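Local coordinates for protein succinate-semialdehyde dehydrogenase (NAD(P)(+)) (Marinobacter aquaeolei, PDB 3RH9) that probably oxidises succinate semialdehyde to succinate with a nicotinamide cofactor, as a member of the aldehyde dehydrogenase family, at residues 45-48 / 49-52. Numbering follows the deposited sequence.
Sequences SMPE and EDVV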
loop_
_atom_site.group_PDB
_atom_site.type_symbol
_atom_site.label_atom_id
_atom_site.label_comp_id
_atom_site.label_asym_id
_atom_site.label_seq_id
_atom_site.Cartn_x
_atom_site.Cartn_y
_atom_site.Cartn_z
ATOM N N SER A 45 -17.186 19.225 -20.540
ATOM C CA SER A 45 -17.538 18.299 -19.488
ATOM C C SER A 45 -17.637 16.895 -20.084
ATOM O O SER A 45 -18.711 16.438 -20.498
ATOM C CB SER A 45 -18.863 18.733 -18.855
ATOM O OG SER A 45 -19.098 18.076 -17.625
HETATM N N MSE A 46 -16.500 16.214 -20.135
HETATM C CA MSE A 46 -16.391 14.935 -20.840
HETATM C C MSE A 46 -17.201 13.816 -20.207
HETATM O O MSE A 46 -17.273 13.697 -18.986
HETATM C CB MSE A 46 -14.921 14.534 -21.001
HETATM C CG MSE A 46 -14.107 15.611 -21.703
HETATM SE SE MSE A 46 -12.149 15.458 -21.562
HETATM C CE MSE A 46 -11.827 17.327 -21.076
ATOM N N PRO A 47 -17.821 12.999 -21.057
ATOM C CA PRO A 47 -18.711 11.893 -20.689
ATOM C C PRO A 47 -17.945 10.632 -20.322
ATOM O O PRO A 47 -16.726 10.563 -20.444
ATOM C CB PRO A 47 -19.492 11.621 -21.980
ATOM C CG PRO A 47 -19.025 12.663 -22.977
ATOM C CD PRO A 47 -17.709 13.158 -22.512
ATOM N N GLU A 48 -18.682 9.629 -19.877
ATOM C CA GLU A 48 -18.135 8.298 -19.637
ATOM C C GLU A 48 -17.246 7.816 -20.799
ATOM O O GLU A 48 -16.042 7.666 -20.625
ATOM C CB GLU A 48 -19.284 7.329 -19.329
ATOM C CG GLU A 48 -19.074 5.891 -19.718
ATOM C CD GLU A 48 -19.929 4.943 -18.870
ATOM O OE1 GLU A 48 -20.934 5.402 -18.266
ATOM O OE2 GLU A 48 -19.590 3.735 -18.788
ATOM N N GLU A 49 -17.825 7.611 -21.980
ATOM C CA GLU A 49 -17.086 7.089 -23.142
ATOM C C GLU A 49 -15.718 7.735 -23.423
ATOM O O GLU A 49 -14.796 7.055 -23.878
ATOM C CB GLU A 49 -17.955 7.112 -24.407
ATOM C CG GLU A 49 -19.026 8.180 -24.418
ATOM C CD GLU A 49 -20.209 7.840 -23.499
ATOM O OE1 GLU A 49 -20.442 6.627 -23.240
ATOM O OE2 GLU A 49 -20.903 8.786 -23.036
ATOM N N ASP A 50 -15.587 9.034 -23.167
ATOM C CA ASP A 50 -14.293 9.700 -23.294
ATOM C C ASP A 50 -13.290 9.156 -22.283
ATOM O O ASP A 50 -12.099 8.974 -22.603
ATOM C CB ASP A 50 -14.418 11.209 -23.068
ATOM C CG ASP A 50 -14.815 11.966 -24.320
ATOM O OD1 ASP A 50 -15.130 11.322 -25.341
ATOM O OD2 ASP A 50 -14.811 13.216 -24.272
ATOM N N VAL A 51 -13.759 8.934 -21.056
ATOM C CA VAL A 51 -12.888 8.426 -20.003
ATOM C C VAL A 51 -12.495 6.973 -20.304
ATOM O O VAL A 51 -11.366 6.575 -20.051
ATOM C CB VAL A 51 -13.529 8.560 -18.601
ATOM C CG1 VAL A 51 -12.551 8.168 -17.549
ATOM C CG2 VAL A 51 -13.959 9.979 -18.355
ATOM N N VAL A 52 -13.419 6.195 -20.869
ATOM C CA VAL A 52 -13.124 4.834 -21.294
ATOM C C VAL A 52 -12.143 4.805 -22.475
ATOM O O VAL A 52 -11.276 3.925 -22.560
ATOM C CB VAL A 52 -14.405 4.063 -21.657
ATOM C CG1 VAL A 52 -14.066 2.673 -22.155
ATOM C CG2 VAL A 52 -15.333 3.980 -20.458
#
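Met-46, a selenomethionine, lays its CB against the carboxylate of Asp-50, 3.5 Å from OD2, the two side chains crossing at about a right angle. Beyond CG its chain turns away from the helix toward Asp-22 and Met-211. Pro-47 brings two ring carbons to the first turn: CD rests on the Asp-50 carboxylate, 3.4 Å from OD2, while CB meets Glu-49 OE2 at 3.3 Å. Glu-49 bends back at chi2 (-75°), which carries its carboxylate to the proline. The buried Asp-50 carboxylate does not bond back to the turn; its OD1 is hydrogen-bonded to Ser-23 OG, linking the helix start to the loop between strands 19-21 and 28-32. The carbonyl of Pro-47 is shared by two weak bonds, from the backbone N atoms of Asp-50 and Val-51. Glu-48 points its extended side chain outward across Glu-49; their carboxylate planes are nearly parallel (9°), with OE1 of Glu-48 5.1 Å from OE1 of Glu-49, a like-charge pair not in contact, on the exposed side of the turn. Glu-48 O receives Val-52 N at 3.0 Å, the one bond of the turn that is not weak, and a weak bond from Val-51 N besides. The buried side chain of Val-51 packs on Ile-217, Val-220 and Leu-221 of helix 214-223. The whole is a helix N-terminus with Pro-47 as the N-cap residue, where the loop after strand 39-44 enters helix 48-61 of the aldehyde dehydrogenase fold.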